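Local coordinates for protein 3,4-dihydroxy-2-butanone 4-phosphate synthase (Candida albicans, PDB 1TKS) that catalyses the conversion of D-ribulose 5-phosphate to formate and 3,4-dihydroxy-2-butanone 4-phosphate, a step of riboflavin biosynthesis, at residues Leu12-Lys16 with Leu152-Leu158; Ala39-Gln44 with Ala107-Arg111. All coordinates share one frame; numbering follows the deposited sequence.

Contact 1 of 2, residues Leu12-Lys16 with Leu152-Leu158; sequences LEAYK and LSTLAGL
With CG of Y15 anti to the backbone N (chi1 -169°), the phenol reaches from helix 8-16 to the last turn of helix 145-155, where the backbone of L152 sets its CB over the ring and chi1 of -77° puts CG beside its own backbone N. L152 CB sits 3.8 Å from the centroid of the Y15 ring, 19° off the normal, a CH-pi contact with the two side chains roughly perpendicular. S153 OG lies at the ring edge, in its plane, and accepts from Y15 OH at 2.9 Å; that serine oxygen is also hydrogen-bonded to the carbonyl of A161. The aliphatic flank is continued by L12, whose CD2 lies 3.7 Å from L155 CB and 3.8 Å from L152 CD2, and L198 of helix 195-203 packs on L152 and L155. A156, directly after the helix, meets Y15 CD1 through CB at 3.9 Å; G157, at positive phi, completes a Schellman motif, and beyond it L158 brings CD1 to the same tyrosine. Near the surface, the bent chain of K16 passes the A156 carbonyl, while its NZ pairs with E13 OE1 at 3.2 Å and reaches L155 O through a water. The chemistry thus divides by depth: a relay from Y15 OH through S153 OG to A161 O satisfies the buried phenol and probably helps hold its rotation, whereas carboxylate and water meet the lysine's charge outside.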
# COMPACT_ATOMS: atom_id res chain seq x y z
N LEU B 12 -12.51 5.73 23.28
CA LEU B 12 -13.39 6.45 22.37
C LEU B 12 -13.13 7.95 22.41
O LEU B 12 -13.18 8.62 21.39
CB LEU B 12 -14.85 6.17 22.70
CG LEU B 12 -15.36 4.76 22.39
CD1 LEU B 12 -16.80 4.63 22.86
CD2 LEU B 12 -15.26 4.48 20.89
N GLU B 13 -12.84 8.47 23.60
CA GLU B 13 -12.57 9.89 23.72
C GLU B 13 -11.29 10.24 22.97
O GLU B 13 -11.21 11.28 22.32
CB GLU B 13 -12.46 10.30 25.19
CG GLU B 13 -13.80 10.34 25.89
CD GLU B 13 -14.74 11.36 25.27
OE1 GLU B 13 -15.97 11.14 25.30
OE2 GLU B 13 -14.25 12.39 24.76
N ALA B 14 -10.29 9.37 23.05
CA ALA B 14 -9.03 9.60 22.35
C ALA B 14 -9.30 9.58 20.84
O ALA B 14 -8.80 10.41 20.09
CB ALA B 14 -8.01 8.53 22.72
N TYR B 15 -10.11 8.61 20.42
CA TYR B 15 -10.47 8.45 19.02
C TYR B 15 -11.26 9.67 18.55
O TYR B 15 -11.05 10.16 17.44
CB TYR B 15 -11.29 7.16 18.88
CG TYR B 15 -11.53 6.68 17.46
CD1 TYR B 15 -12.61 7.16 16.72
CD2 TYR B 15 -10.71 5.72 16.88
CE1 TYR B 15 -12.86 6.69 15.44
CE2 TYR B 15 -10.95 5.24 15.60
CZ TYR B 15 -12.03 5.72 14.89
OH TYR B 15 -12.29 5.24 13.63
N LYS B 16 -12.15 10.17 19.39
CA LYS B 16 -12.94 11.35 19.04
C LYS B 16 -12.03 12.57 18.86
O LYS B 16 -12.31 13.45 18.05
CB LYS B 16 -13.98 11.62 20.13
CG LYS B 16 -14.96 12.73 19.81
CD LYS B 16 -15.89 12.96 20.99
CE LYS B 16 -16.70 11.70 21.31
NZ LYS B 16 -17.46 11.83 22.59
N LEU B 152 -15.99 2.07 15.75
CA LEU B 152 -15.35 3.07 16.59
C LEU B 152 -15.82 4.46 16.21
O LEU B 152 -16.19 5.26 17.07
CB LEU B 152 -13.82 2.98 16.46
CG LEU B 152 -13.20 1.81 17.23
CD1 LEU B 152 -11.77 1.58 16.76
CD2 LEU B 152 -13.23 2.11 18.72
N SER B 153 -15.83 4.76 14.91
CA SER B 153 -16.27 6.06 14.45
C SER B 153 -17.72 6.33 14.87
O SER B 153 -18.04 7.42 15.35
CB SER B 153 -16.13 6.16 12.93
OG SER B 153 -14.76 6.22 12.56
N THR B 154 -18.58 5.33 14.72
CA THR B 154 -19.98 5.47 15.10
C THR B 154 -20.12 5.76 16.59
O THR B 154 -20.83 6.68 17.00
CB THR B 154 -20.78 4.20 14.75
OG1 THR B 154 -20.73 3.98 13.33
CG2 THR B 154 -22.24 4.35 15.17
N LEU B 155 -19.43 4.97 17.41
CA LEU B 155 -19.48 5.16 18.86
C LEU B 155 -18.96 6.53 19.26
O LEU B 155 -19.42 7.10 20.25
CB LEU B 155 -18.66 4.07 19.55
CG LEU B 155 -19.18 2.64 19.39
CD1 LEU B 155 -18.10 1.66 19.81
CD2 LEU B 155 -20.46 2.46 20.21
N ALA B 156 -18.01 7.05 18.49
CA ALA B 156 -17.41 8.35 18.77
C ALA B 156 -18.27 9.51 18.27
O ALA B 156 -17.92 10.67 18.45
CB ALA B 156 -16.02 8.41 18.14
N GLY B 157 -19.40 9.18 17.64
CA GLY B 157 -20.30 10.20 17.13
C GLY B 157 -19.84 10.83 15.82
O GLY B 157 -20.34 11.87 15.41
N LEU B 158 -18.88 10.18 15.16
CA LEU B 158 -18.31 10.66 13.91
C LEU B 158 -18.92 9.97 12.68
O LEU B 158 -19.75 9.07 12.81
CB LEU B 158 -16.79 10.45 13.94
CG LEU B 158 -16.03 11.12 15.09
CD1 LEU B 158 -14.61 10.57 15.19
CD2 LEU B 158 -16.01 12.62 14.87
O HOH W 1 -19.11 9.34 21.79

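Contact 2 of 2, residues Ala39-Gln44 with Ala107-Arg111; sequences AELITQ and ALTTR
This is a loop-on-helix contact: residues 39-44, linking strand 34-38 to helix 44-52, lie against one side of helix 103-114, joined by small apolar groups and a single side-chain-to-backbone hydrogen bond. R111 supplies that bond. Its NH1 donates to I42 O at 3.0 Å with an N-H...O angle of 164°, the acceptor lying in the guanidinium plane and the donor in the carbonyl plane. A bend at chi3 (-57°) folds the guanidinium back along its own helix, one face over L108 CA, while CD passes 3.6 Å from E40 O. At the base of the same residue, R111 CA makes a CA-H...O contact of 3.4 Å with A39 O. The apolar part centres on T110: its CG2 lies 3.6 Å from A39 CB and also touches I42 CG2, while its hydroxyl bonds back to R106 O. V163 of strand 162-166 joins I42 and T110 from the sheet. One turn earlier, A107 CB rests 3.6 Å from T43 O, where the loop ends. T43 is the N-cap of helix 44-52, its OG1 accepting from K46 N: a strand-to-helix connection in the alpha+beta fold of the DHBP synthase family, closing with a side-chain N-cap.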
# COMPACT_ATOMS: atom_id res chain seq x y z
N ALA B 39 -11.51 8.53 9.90
CA ALA B 39 -11.16 8.95 8.55
C ALA B 39 -11.23 10.46 8.36
O ALA B 39 -10.36 11.06 7.72
CB ALA B 39 -12.09 8.26 7.54
N GLU B 40 -12.26 11.09 8.92
CA GLU B 40 -12.44 12.53 8.79
C GLU B 40 -11.41 13.36 9.53
O GLU B 40 -11.30 14.56 9.30
CB GLU B 40 -13.84 12.93 9.26
CG GLU B 40 -14.12 12.61 10.72
CD GLU B 40 -15.60 12.70 11.05
OE1 GLU B 40 -16.08 13.82 11.35
OE2 GLU B 40 -16.28 11.66 10.99
N LEU B 41 -10.63 12.73 10.40
CA LEU B 41 -9.65 13.47 11.18
C LEU B 41 -8.20 13.24 10.80
O LEU B 41 -7.31 13.89 11.35
CB LEU B 41 -9.83 13.16 12.67
CG LEU B 41 -11.22 13.41 13.26
CD1 LEU B 41 -11.23 12.98 14.72
CD2 LEU B 41 -11.57 14.88 13.13
N ILE B 42 -7.94 12.33 9.86
CA ILE B 42 -6.56 12.05 9.47
C ILE B 42 -5.93 13.16 8.65
O ILE B 42 -6.39 13.50 7.56
CB ILE B 42 -6.44 10.69 8.73
CG1 ILE B 42 -4.97 10.28 8.63
CG2 ILE B 42 -7.06 10.77 7.34
CD1 ILE B 42 -4.76 8.82 8.25
N THR B 43 -4.86 13.73 9.20
CA THR B 43 -4.13 14.81 8.57
C THR B 43 -2.96 14.27 7.77
O THR B 43 -2.67 13.08 7.81
CB THR B 43 -3.55 15.78 9.62
OG1 THR B 43 -2.68 15.04 10.49
CG2 THR B 43 -4.65 16.41 10.44
N GLN B 44 -2.28 15.17 7.06
CA GLN B 44 -1.11 14.80 6.28
C GLN B 44 -0.08 14.18 7.20
O GLN B 44 0.46 13.12 6.90
CB GLN B 44 -0.52 16.04 5.60
CG GLN B 44 0.60 15.75 4.61
CD GLN B 44 1.97 15.60 5.25
OE1 GLN B 44 2.95 15.27 4.57
NE2 GLN B 44 2.06 15.84 6.56
N ALA B 107 -4.38 11.39 2.66
CA ALA B 107 -5.12 11.90 3.80
C ALA B 107 -6.36 12.66 3.32
O ALA B 107 -7.44 12.51 3.88
CB ALA B 107 -4.23 12.82 4.63
N LEU B 108 -6.18 13.46 2.27
CA LEU B 108 -7.29 14.23 1.70
C LEU B 108 -8.37 13.31 1.17
O LEU B 108 -9.56 13.53 1.40
CB LEU B 108 -6.79 15.15 0.58
CG LEU B 108 -7.81 15.96 -0.25
CD1 LEU B 108 -8.70 16.79 0.67
CD2 LEU B 108 -7.07 16.87 -1.23
N THR B 109 -7.97 12.25 0.48
CA THR B 109 -8.93 11.31 -0.06
C THR B 109 -9.69 10.62 1.08
O THR B 109 -10.91 10.45 1.01
CB THR B 109 -8.24 10.25 -0.93
OG1 THR B 109 -7.69 10.88 -2.09
CG2 THR B 109 -9.22 9.17 -1.36
N THR B 110 -8.96 10.24 2.12
CA THR B 110 -9.58 9.58 3.26
C THR B 110 -10.62 10.48 3.94
O THR B 110 -11.73 10.03 4.25
CB THR B 110 -8.51 9.14 4.28
OG1 THR B 110 -7.62 8.21 3.64
CG2 THR B 110 -9.16 8.47 5.48
N ARG B 111 -10.28 11.74 4.17
CA ARG B 111 -11.21 12.66 4.81
C ARG B 111 -12.42 12.87 3.90
O ARG B 111 -13.56 12.99 4.37
CB ARG B 111 -10.53 14.01 5.10
CG ARG B 111 -9.37 13.96 6.10
CD ARG B 111 -9.00 15.36 6.60
NE ARG B 111 -8.65 16.27 5.51
CZ ARG B 111 -7.46 16.32 4.92
NH1 ARG B 111 -6.47 15.53 5.32
NH2 ARG B 111 -7.25 17.17 3.92

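Contacts 1 and 2 have centres 15 Å apart and meet directly. L41, which faces away from helix 103-114, places its CD1 3.5 Å from K16 O and 4.2 Å from L158 CD1, and E40 OE2 packs 3.2 Å from L158 CB while accepting a hydrogen bond from Q159 N. The 39-44 loop therefore has helix 103-114 on one flank and the elements of contact 1 on another. Strand 34-38 leads into this loop and touches Y15 and L158 through A38; it also carries D34, a probable substrate ligand. In contact 1, the L152 side chain is about 9 Å from those of D34 and H145, a probable magnesium ligand; in contact 2, the A39 side chain is about 11 Å from that of T146, probably part of the ribulose 5-phosphate site.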